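Local coordinates for protein lantibiotic dehydratase (Microbispora corallina, PDB 5EHK) that probably dehydrates serine and threonine residues of the NAI-107 precursor peptide, using glutamyl-tRNA to activate their hydroxyl groups during lantibiotic biosynthesis, at residues L820-R825 / H902-Y907; V826-Q831 / A863-R868; D852-I857 / A926-S931. All blocks are in the same frame, centred on the assembly; numbering follows the deposited sequence.

Contact 1 of 3, residues L820-R825 / H902-Y907; sequences LYLRLR and HELGQY
E903 OE1 is the best-held polar atom between 820-825 and 902-907, gripped by two N-H groups of two different arginines. R823 NH1 reaches E903 OE1 at 3.1 Å, almost along the carboxylate C-O axis and with the oxygen in the guanidinium plane. R825 NH2 meets E903 OE1 at 3.1 Å on its syn lone pair, while R825 NE takes E903 OE2 at 3.0 Å, again on the syn side. R825 therefore holds the carboxylate side-on with one nitrogen to each oxygen, and the two planes are only 22° apart. The R823 guanidinium is turned 63° from the same carboxylate and offers a single nitrogen. A bend at chi2 of E903 brings its acid group to both arginines, and a further salt bridge from R825 NH2 to D861 would share out the surplus positive charge. Beneath this network runs an antiparallel ladder between strands 819-824 and 902-905 of a four-stranded sheet. R823 and E903 are its hydrogen-bonded pair, with R823 N to E903 O at 2.9 Å and nearly straight; G905 N continues the ladder to Y821 O at 3.0 Å. Strand 902-905 is outermost in this chain, but L904 and G905 pair antiparallel with a strand of the second subunit, so the sheet runs on across the dimer interface. L822 and L904, a non-hydrogen-bonded pair, point the same way, their CD2 methyls touching on the face they share with L824 and H902, where helix 875-895 packs against L822. Toward the end of 902-907 the Y907 edge, led by CD1, stands over one face of the Y821 ring in a T-shaped pair: centroids are 4.8 Å apart and planes at 64°, with Y907 CD1 3.5 Å from Y821 CE2 near the ring's rim.

Contact 2 of 3, residues V826-Q831 / A863-R868; sequences VPRRNQ and AGQHLR
Q831 leaves the first turn of helix 828-837 with its CB directed at strand 864-872, and CG anti to the carbonyl carbon (chi1 -73°). From there the chain runs extended past L867, the two side chains sliding by each other in opposite directions. Q831 CG lies 4.0 Å from L867 CG, and Q831 CD and OE1 both rest on the L867 CD2 methyl, with OE1 3.8 Å from CD2. At the tip, Q831 NE2 passes close to the H866 CA, 3.7 Å away, but donates one N-H to V826 O at 2.7 Å. That bond is nearly straight, lies in the amide plane and meets the carbonyl along its C=O axis, so it fixes the rotation of the amide and ties the helix start to the residues before it. The two segments share no hydrogen bond of their own: R828 CB merely rests against Q865 OE1 at 3.2 Å, and V826 meets L867 through loose apolar packing. R829 reaches D212 and D431 of the second subunit in salt bridges. F834 and L835 of helix 828-837 also cover L867. Helix 828-837 follows directly on strand 819-824 and packs its start on that strand's neighbour in the sheet, 864-872.

Contact 3 of 3, residues D852-I857 / A926-S931; sequences DRWFFI and AFQHDS
Three hydrogen bonds tie strand 853-861 to helix 920-942, all through side-chain oxygens of the helix. F856 N points at S931 OG, 2.9 Å away and nearly straight at 167°. S931 OG in turn donates to F927 O one turn back, a carbonyl that also accepts from S931 N, so the hydroxyl relays the strand N-H to the helix backbone. Q928, extended beyond CG and starting anti to its own backbone N, lays OE1 beside the strand: R853 NH1 reaches Q928 OE1 at 3.0 Å, from well above the amide plane (64° out of it), and W854 N adds a weak bond. A CA-H...O contact from Q928 CA to W854 O, 3.2 Å, joins the same edge. The backbone groups of W854 and F856 used here lie on the edge of strand 853-861 that faces away from strand 864-872, its partner in the sheet, which bonds to R853, F855 and I857. The helix therefore covers the outer border of the four-stranded antiparallel sheet. Among the aromatic contacts, the F927 edge meets the face of F855 in a T-shaped pair, centroids 5.4 Å apart and planes at 63°, with F927 CD2 above the centre of the F855 ring. On the other side of the strand, S931 CB makes an off-centre CH-pi contact with the six-membered ring of W854, 4.1 Å from its centroid, while Q928 CG touches W854 CD1. Beyond the pair, D930 is held by R1046 and R1084, and R1084 NH1 also bonds F856 O, tying strand and helix to helix 1068-1085.

Contacts 1, 2 and 3 share one four-stranded antiparallel sheet, ordered 853-861, 864-872, 819-824, 902-905. Their centres lie about 13 Å (1 and 2), 15 Å (1 and 3) and 18 Å (2 and 3) apart. L824 N to L867 O and R868 N to I857 O, each 2.8 Å and probably hydrogen bonds, stitch neighbouring strands across them. Along the chain, both segments of contact 2 fall between those of contact 1, whereas contact 3 alternates with each of the others. All lie in the C-terminal part of the chain, whose counterpart in related dehydratases such as NisB eliminates glutamate, so a like role is probable here. Contacts 1 and 2 touch the second subunit; contact 3 faces the C-terminal helices.

Contact 1 of 3, residues L820-R825 / H902-Y907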
loop_
_atom_site.group_PDB
_atom_site.type_symbol
_atom_site.label_atom_id
_atom_site.label_comp_id
_atom_site.label_asym_id
_atom_site.label_seq_id
_atom_site.Cartn_x
_atom_site.Cartn_y
_atom_site.Cartn_z
ATOM N N LEU A 820 3.081 -26.226 25.035
ATOM C CA LEU A 820 3.640 -24.901 25.246
ATOM C C LEU A 820 4.183 -24.389 23.900
ATOM O O LEU A 820 5.083 -25.013 23.321
ATOM C CB LEU A 820 4.774 -25.032 26.237
ATOM C CG LEU A 820 5.311 -23.810 26.947
ATOM C CD1 LEU A 820 4.151 -22.987 27.497
ATOM C CD2 LEU A 820 6.212 -24.295 28.083
ATOM N N TYR A 821 3.615 -23.300 23.370
ATOM C CA TYR A 821 4.050 -22.757 22.066
ATOM C C TYR A 821 4.592 -21.325 22.178
ATOM O O TYR A 821 3.828 -20.369 22.350
ATOM C CB TYR A 821 2.898 -22.815 21.077
ATOM C CG TYR A 821 3.288 -22.881 19.623
ATOM C CD1 TYR A 821 4.472 -23.507 19.224
ATOM C CD2 TYR A 821 2.404 -22.443 18.623
ATOM C CE1 TYR A 821 4.811 -23.626 17.858
ATOM C CE2 TYR A 821 2.724 -22.569 17.262
ATOM C CZ TYR A 821 3.928 -23.162 16.881
ATOM O OH TYR A 821 4.260 -23.281 15.530
ATOM N N LEU A 822 5.910 -21.184 22.072
ATOM C CA LEU A 822 6.583 -19.899 22.236
ATOM C C LEU A 822 6.832 -19.184 20.932
ATOM O O LEU A 822 7.273 -19.796 19.959
ATOM C CB LEU A 822 7.929 -20.129 22.886
ATOM C CG LEU A 822 7.885 -20.538 24.340
ATOM C CD1 LEU A 822 9.195 -21.208 24.673
ATOM C CD2 LEU A 822 7.708 -19.292 25.158
ATOM N N ARG A 823 6.593 -17.873 20.922
ATOM C CA ARG A 823 7.036 -17.028 19.810
ATOM C C ARG A 823 8.199 -16.149 20.205
ATOM O O ARG A 823 8.078 -15.284 21.057
ATOM C CB ARG A 823 5.912 -16.168 19.327
ATOM C CG ARG A 823 4.714 -16.959 18.930
ATOM C CD ARG A 823 3.790 -16.034 18.179
ATOM N NE ARG A 823 2.478 -16.631 18.002
ATOM C CZ ARG A 823 1.357 -15.976 18.250
ATOM N NH1 ARG A 823 1.421 -14.718 18.707
ATOM N NH2 ARG A 823 0.193 -16.584 18.061
ATOM N N LEU A 824 9.339 -16.393 19.591
ATOM C CA LEU A 824 10.542 -15.690 19.978
ATOM C C LEU A 824 10.903 -14.683 18.909
ATOM O O LEU A 824 11.213 -15.046 17.767
ATOM C CB LEU A 824 11.669 -16.687 20.248
ATOM C CG LEU A 824 11.275 -17.809 21.218
ATOM C CD1 LEU A 824 12.394 -18.839 21.356
ATOM C CD2 LEU A 824 10.911 -17.225 22.553
ATOM N N ARG A 825 10.809 -13.404 19.272
ATOM C CA ARG A 825 11.016 -12.321 18.310
ATOM C C ARG A 825 12.503 -12.095 18.101
ATOM O O ARG A 825 13.064 -11.136 18.564
ATOM C CB ARG A 825 10.302 -11.041 18.755
ATOM C CG ARG A 825 8.797 -11.217 18.968
ATOM C CD ARG A 825 8.022 -11.213 17.663
ATOM N NE ARG A 825 6.736 -11.913 17.744
ATOM C CZ ARG A 825 5.927 -12.101 16.699
ATOM N NH1 ARG A 825 6.281 -11.632 15.496
ATOM N NH2 ARG A 825 4.771 -12.751 16.851
ATOM N N HIS A 902 8.872 -12.131 23.696
ATOM C CA HIS A 902 8.271 -13.415 23.475
ATOM C C HIS A 902 6.812 -13.373 23.821
ATOM O O HIS A 902 6.414 -12.609 24.701
ATOM C CB HIS A 902 8.964 -14.474 24.310
ATOM C CG HIS A 902 8.868 -14.257 25.784
ATOM N ND1 HIS A 902 9.673 -13.368 26.462
ATOM C CD2 HIS A 902 8.093 -14.852 26.724
ATOM C CE1 HIS A 902 9.393 -13.413 27.754
ATOM N NE2 HIS A 902 8.439 -14.307 27.940
ATOM N N GLU A 903 6.020 -14.195 23.126
ATOM C CA GLU A 903 4.632 -14.465 23.506
ATOM C C GLU A 903 4.334 -15.953 23.613
ATOM O O GLU A 903 5.117 -16.791 23.170
ATOM C CB GLU A 903 3.654 -13.850 22.518
ATOM C CG GLU A 903 3.968 -12.445 22.109
ATOM C CD GLU A 903 4.466 -12.405 20.695
ATOM O OE1 GLU A 903 3.817 -13.036 19.815
ATOM O OE2 GLU A 903 5.517 -11.765 20.466
ATOM N N LEU A 904 3.202 -16.278 24.222
ATOM C CA LEU A 904 2.707 -17.649 24.226
ATOM C C LEU A 904 1.465 -17.738 23.364
ATOM O O LEU A 904 0.493 -17.042 23.629
ATOM C CB LEU A 904 2.403 -18.068 25.651
ATOM C CG LEU A 904 3.753 -18.186 26.357
ATOM C CD1 LEU A 904 3.644 -18.093 27.865
ATOM C CD2 LEU A 904 4.379 -19.490 25.946
ATOM N N GLY A 905 1.486 -18.568 22.323
ATOM C CA GLY A 905 0.340 -18.657 21.427
ATOM C C GLY A 905 -0.244 -20.053 21.354
ATOM O O GLY A 905 0.378 -21.002 21.819
ATOM N N GLN A 906 -1.412 -20.194 20.729
ATOM C CA GLN A 906 -2.077 -21.499 20.627
ATOM C C GLN A 906 -1.455 -22.352 19.557
ATOM O O GLN A 906 -1.065 -21.846 18.513
ATOM C CB GLN A 906 -3.550 -21.317 20.311
ATOM C CG GLN A 906 -4.393 -20.797 21.460
ATOM C CD GLN A 906 -5.757 -20.354 20.985
ATOM O OE1 GLN A 906 -5.888 -19.267 20.444
ATOM N NE2 GLN A 906 -6.779 -21.188 21.187
ATOM N N TYR A 907 -1.340 -23.654 19.803
ATOM C CA TYR A 907 -0.822 -24.539 18.762
ATOM C C TYR A 907 -1.953 -25.325 18.076
ATOM O O TYR A 907 -2.610 -26.153 18.695
ATOM C CB TYR A 907 0.228 -25.471 19.355
ATOM C CG TYR A 907 0.853 -26.373 18.331
ATOM C CD1 TYR A 907 1.447 -25.851 17.187
ATOM C CD2 TYR A 907 0.806 -27.752 18.481
ATOM C CE1 TYR A 907 2.007 -26.676 16.244
ATOM C CE2 TYR A 907 1.360 -28.582 17.545
ATOM C CZ TYR A 907 1.958 -28.044 16.431
ATOM O OH TYR A 907 2.495 -28.900 15.498
HETATM O O HOH W 1 0.621 -21.992 24.149
#

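Contact 2 of 3, residues V826-Q831 / A863-R868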
loop_
_atom_site.group_PDB
_atom_site.type_symbol
_atom_site.label_atom_id
_atom_site.label_comp_id
_atom_site.label_asym_id
_atom_site.label_seq_id
_atom_site.Cartn_x
_atom_site.Cartn_y
_atom_site.Cartn_z
ATOM N N VAL A 826 13.117 -13.034 17.410
ATOM C CA VAL A 826 14.508 -12.970 17.047
ATOM C C VAL A 826 14.477 -12.626 15.581
ATOM O O VAL A 826 14.000 -13.408 14.785
ATOM C CB VAL A 826 15.179 -14.367 17.243
ATOM C CG1 VAL A 826 16.635 -14.350 16.820
ATOM C CG2 VAL A 826 15.048 -14.841 18.690
ATOM N N PRO A 827 14.920 -11.419 15.221
ATOM C CA PRO A 827 14.922 -11.045 13.809
ATOM C C PRO A 827 15.767 -12.003 13.006
ATOM O O PRO A 827 16.713 -12.586 13.537
ATOM C CB PRO A 827 15.553 -9.655 13.812
ATOM C CG PRO A 827 16.227 -9.528 15.112
ATOM C CD PRO A 827 15.428 -10.334 16.069
ATOM N N ARG A 828 15.436 -12.132 11.728
ATOM C CA ARG A 828 15.999 -13.174 10.881
ATOM C C ARG A 828 17.527 -13.214 10.868
ATOM O O ARG A 828 18.107 -14.294 10.966
ATOM C CB ARG A 828 15.429 -13.047 9.461
ATOM C CG ARG A 828 15.934 -14.068 8.458
ATOM C CD ARG A 828 15.800 -15.487 8.967
ATOM N NE ARG A 828 17.055 -16.232 8.833
ATOM C CZ ARG A 828 17.199 -17.257 8.006
ATOM N NH1 ARG A 828 16.167 -17.648 7.261
ATOM N NH2 ARG A 828 18.355 -17.897 7.925
ATOM N N ARG A 829 18.166 -12.048 10.796
ATOM C CA ARG A 829 19.631 -11.939 10.739
ATOM C C ARG A 829 20.293 -12.558 11.969
ATOM O O ARG A 829 21.406 -13.081 11.879
ATOM C CB ARG A 829 20.080 -10.472 10.616
ATOM C CG ARG A 829 19.899 -9.846 9.246
ATOM C CD ARG A 829 20.313 -8.370 9.202
ATOM N NE ARG A 829 20.060 -7.728 10.482
ATOM C CZ ARG A 829 21.030 -7.389 11.331
ATOM N NH1 ARG A 829 22.300 -7.583 10.976
ATOM N NH2 ARG A 829 20.743 -6.844 12.517
ATOM N N ASN A 830 19.589 -12.508 13.102
ATOM C CA ASN A 830 20.095 -13.012 14.376
ATOM C C ASN A 830 19.760 -14.475 14.671
ATOM O O ASN A 830 20.270 -15.049 15.628
ATOM C CB ASN A 830 19.534 -12.165 15.520
ATOM C CG ASN A 830 20.001 -10.716 15.462
ATOM O OD1 ASN A 830 20.581 -10.270 14.462
ATOM N ND2 ASN A 830 19.744 -9.972 16.546
ATOM N N GLN A 831 18.911 -15.079 13.845
ATOM C CA GLN A 831 18.265 -16.350 14.191
ATOM C C GLN A 831 19.229 -17.542 14.233
ATOM O O GLN A 831 19.178 -18.370 15.157
ATOM C CB GLN A 831 17.073 -16.623 13.264
ATOM C CG GLN A 831 15.856 -15.755 13.548
ATOM C CD GLN A 831 14.712 -15.917 12.531
ATOM O OE1 GLN A 831 14.781 -16.735 11.629
ATOM N NE2 GLN A 831 13.670 -15.122 12.680
ATOM N N ALA A 863 3.797 -9.342 12.296
ATOM C CA ALA A 863 4.780 -8.592 13.074
ATOM C C ALA A 863 6.215 -8.934 12.700
ATOM O O ALA A 863 7.166 -8.558 13.395
ATOM C CB ALA A 863 4.553 -8.795 14.563
ATOM N N GLY A 864 6.377 -9.641 11.593
ATOM C CA GLY A 864 7.705 -9.878 11.078
ATOM C C GLY A 864 8.126 -11.325 11.196
ATOM O O GLY A 864 7.285 -12.209 11.383
ATOM N N GLN A 865 9.438 -11.544 11.079
ATOM C CA GLN A 865 10.042 -12.866 11.162
ATOM C C GLN A 865 10.440 -13.208 12.578
ATOM O O GLN A 865 11.079 -12.399 13.268
ATOM C CB GLN A 865 11.271 -12.956 10.260
ATOM C CG GLN A 865 10.957 -13.329 8.818
ATOM C CD GLN A 865 12.150 -13.158 7.914
ATOM O OE1 GLN A 865 12.778 -12.106 7.914
ATOM N NE2 GLN A 865 12.478 -14.192 7.139
ATOM N N HIS A 866 10.061 -14.408 13.010
ATOM C CA HIS A 866 10.400 -14.855 14.352
ATOM C C HIS A 866 10.616 -16.359 14.376
ATOM O O HIS A 866 10.523 -17.009 13.353
ATOM C CB HIS A 866 9.329 -14.404 15.324
ATOM C CG HIS A 866 7.963 -14.867 14.954
ATOM N ND1 HIS A 866 7.294 -14.381 13.853
ATOM C CD2 HIS A 866 7.117 -15.732 15.561
ATOM C CE1 HIS A 866 6.109 -14.962 13.774
ATOM N NE2 HIS A 866 5.971 -15.775 14.807
ATOM N N LEU A 867 10.976 -16.895 15.532
ATOM C CA LEU A 867 11.086 -18.341 15.696
ATOM C C LEU A 867 9.907 -18.784 16.517
ATOM O O LEU A 867 9.441 -18.057 17.377
ATOM C CB LEU A 867 12.376 -18.744 16.418
ATOM C CG LEU A 867 13.642 -18.360 15.687
ATOM C CD1 LEU A 867 14.837 -18.617 16.548
ATOM C CD2 LEU A 867 13.707 -19.126 14.390
ATOM N N ARG A 868 9.407 -19.971 16.236
ATOM C CA ARG A 868 8.400 -20.557 17.103
ATOM C C ARG A 868 8.950 -21.859 17.633
ATOM O O ARG A 868 9.406 -22.699 16.879
ATOM C CB ARG A 868 7.106 -20.777 16.338
ATOM C CG ARG A 868 6.551 -19.501 15.831
ATOM C CD ARG A 868 5.161 -19.662 15.357
ATOM N NE ARG A 868 4.508 -18.362 15.285
ATOM C CZ ARG A 868 3.294 -18.162 14.793
ATOM N NH1 ARG A 868 2.609 -19.193 14.308
ATOM N NH2 ARG A 868 2.786 -16.933 14.777
#

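Contact 3 of 3, residues D852-I857 / A926-S931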
loop_
_atom_site.group_PDB
_atom_site.type_symbol
_atom_site.label_atom_id
_atom_site.label_comp_id
_atom_site.label_asym_id
_atom_site.label_seq_id
_atom_site.Cartn_x
_atom_site.Cartn_y
_atom_site.Cartn_z
ATOM N N ASP A 852 8.121 -34.201 26.143
ATOM C CA ASP A 852 8.360 -35.451 25.411
ATOM C C ASP A 852 8.642 -35.187 23.939
ATOM O O ASP A 852 9.203 -36.028 23.227
ATOM C CB ASP A 852 7.199 -36.450 25.603
ATOM C CG ASP A 852 6.010 -36.190 24.669
ATOM O OD1 ASP A 852 5.371 -37.164 24.253
ATOM O OD2 ASP A 852 5.677 -35.024 24.364
ATOM N N ARG A 853 8.225 -34.016 23.485
ATOM C CA ARG A 853 8.462 -33.599 22.123
ATOM C C ARG A 853 8.776 -32.111 22.096
ATOM O O ARG A 853 8.209 -31.334 22.860
ATOM C CB ARG A 853 7.235 -33.889 21.269
ATOM C CG ARG A 853 7.041 -35.341 20.949
ATOM C CD ARG A 853 8.135 -35.830 20.021
ATOM N NE ARG A 853 8.100 -37.286 19.875
ATOM C CZ ARG A 853 9.174 -38.069 19.827
ATOM N NH1 ARG A 853 10.385 -37.548 19.892
ATOM N NH2 ARG A 853 9.031 -39.382 19.700
ATOM N N TRP A 854 9.674 -31.712 21.204
ATOM C CA TRP A 854 9.943 -30.298 21.001
ATOM C C TRP A 854 10.279 -30.102 19.537
ATOM O O TRP A 854 10.711 -31.046 18.886
ATOM C CB TRP A 854 11.097 -29.816 21.882
ATOM C CG TRP A 854 12.422 -30.147 21.280
ATOM C CD1 TRP A 854 13.112 -31.308 21.430
ATOM C CD2 TRP A 854 13.215 -29.319 20.423
ATOM N NE1 TRP A 854 14.274 -31.256 20.729
ATOM C CE2 TRP A 854 14.371 -30.044 20.100
ATOM C CE3 TRP A 854 13.056 -28.032 19.893
ATOM C CZ2 TRP A 854 15.371 -29.536 19.286
ATOM C CZ3 TRP A 854 14.039 -27.524 19.085
ATOM C CH2 TRP A 854 15.187 -28.275 18.785
ATOM N N PHE A 855 10.046 -28.906 19.010
ATOM C CA PHE A 855 10.528 -28.582 17.675
ATOM C C PHE A 855 10.578 -27.070 17.465
ATOM O O PHE A 855 10.084 -26.316 18.297
ATOM C CB PHE A 855 9.738 -29.326 16.588
ATOM C CG PHE A 855 8.328 -28.818 16.348
ATOM C CD1 PHE A 855 7.232 -29.445 16.935
ATOM C CD2 PHE A 855 8.087 -27.727 15.509
ATOM C CE1 PHE A 855 5.920 -28.998 16.682
ATOM C CE2 PHE A 855 6.764 -27.275 15.258
ATOM C CZ PHE A 855 5.687 -27.909 15.849
ATOM N N PHE A 856 11.181 -26.616 16.376
ATOM C CA PHE A 856 11.124 -25.202 16.096
ATOM C C PHE A 856 10.873 -24.985 14.622
ATOM O O PHE A 856 11.307 -25.786 13.789
ATOM C CB PHE A 856 12.414 -24.491 16.509
ATOM C CG PHE A 856 13.475 -24.513 15.446
ATOM C CD1 PHE A 856 13.486 -23.563 14.424
ATOM C CD2 PHE A 856 14.461 -25.483 15.461
ATOM C CE1 PHE A 856 14.432 -23.608 13.447
ATOM C CE2 PHE A 856 15.416 -25.514 14.487
ATOM C CZ PHE A 856 15.406 -24.577 13.479
ATOM N N ILE A 857 10.206 -23.874 14.313
ATOM C CA ILE A 857 10.051 -23.425 12.947
ATOM C C ILE A 857 10.372 -21.919 12.862
ATOM O O ILE A 857 10.242 -21.173 13.840
ATOM C CB ILE A 857 8.631 -23.674 12.388
ATOM C CG1 ILE A 857 7.598 -22.767 13.058
ATOM C CG2 ILE A 857 8.213 -25.129 12.533
ATOM C CD1 ILE A 857 6.238 -22.843 12.419
ATOM N N ALA A 926 9.492 -36.748 13.467
ATOM C CA ALA A 926 10.223 -36.163 12.360
ATOM C C ALA A 926 10.584 -34.692 12.655
ATOM O O ALA A 926 11.749 -34.299 12.554
ATOM C CB ALA A 926 9.434 -36.291 11.078
ATOM N N PHE A 927 9.590 -33.907 13.070
ATOM C CA PHE A 927 9.798 -32.505 13.415
ATOM C C PHE A 927 10.830 -32.341 14.527
ATOM O O PHE A 927 11.710 -31.496 14.420
ATOM C CB PHE A 927 8.489 -31.848 13.848
ATOM C CG PHE A 927 7.511 -31.640 12.739
ATOM C CD1 PHE A 927 7.813 -32.013 11.439
ATOM C CD2 PHE A 927 6.292 -31.044 12.987
ATOM C CE1 PHE A 927 6.908 -31.810 10.409
ATOM C CE2 PHE A 927 5.393 -30.844 11.960
ATOM C CZ PHE A 927 5.706 -31.231 10.670
ATOM N N GLN A 928 10.767 -33.165 15.570
ATOM C CA GLN A 928 11.766 -33.044 16.630
ATOM C C GLN A 928 13.186 -33.313 16.124
ATOM O O GLN A 928 14.063 -32.482 16.289
ATOM C CB GLN A 928 11.479 -33.973 17.817
ATOM C CG GLN A 928 12.411 -33.697 18.988
ATOM C CD GLN A 928 12.210 -34.654 20.123
ATOM O OE1 GLN A 928 11.127 -34.745 20.691
ATOM N NE2 GLN A 928 13.255 -35.392 20.459
ATOM N N HIS A 929 13.384 -34.450 15.460
ATOM C CA HIS A 929 14.709 -34.846 15.002
ATOM C C HIS A 929 15.240 -33.964 13.882
ATOM O O HIS A 929 16.447 -33.726 13.813
ATOM C CB HIS A 929 14.741 -36.339 14.621
ATOM C CG HIS A 929 14.575 -37.254 15.795
ATOM N ND1 HIS A 929 15.612 -37.577 16.640
ATOM C CD2 HIS A 929 13.479 -37.863 16.303
ATOM C CE1 HIS A 929 15.177 -38.379 17.588
ATOM N NE2 HIS A 929 13.882 -38.570 17.406
ATOM N N ASP A 930 14.351 -33.443 13.038
ATOM C CA ASP A 930 14.802 -32.518 12.006
ATOM C C ASP A 930 15.230 -31.196 12.612
ATOM O O ASP A 930 16.138 -30.536 12.099
ATOM C CB ASP A 930 13.736 -32.244 10.975
ATOM C CG ASP A 930 14.287 -31.525 9.774
ATOM O OD1 ASP A 930 14.922 -32.184 8.913
ATOM O OD2 ASP A 930 14.104 -30.294 9.697
ATOM N N SER A 931 14.565 -30.812 13.698
ATOM C CA SER A 931 14.925 -29.612 14.431
ATOM C C SER A 931 16.303 -29.770 15.032
ATOM O O SER A 931 17.115 -28.840 14.998
ATOM C CB SER A 931 13.895 -29.279 15.509
ATOM O OG SER A 931 12.784 -28.606 14.942
#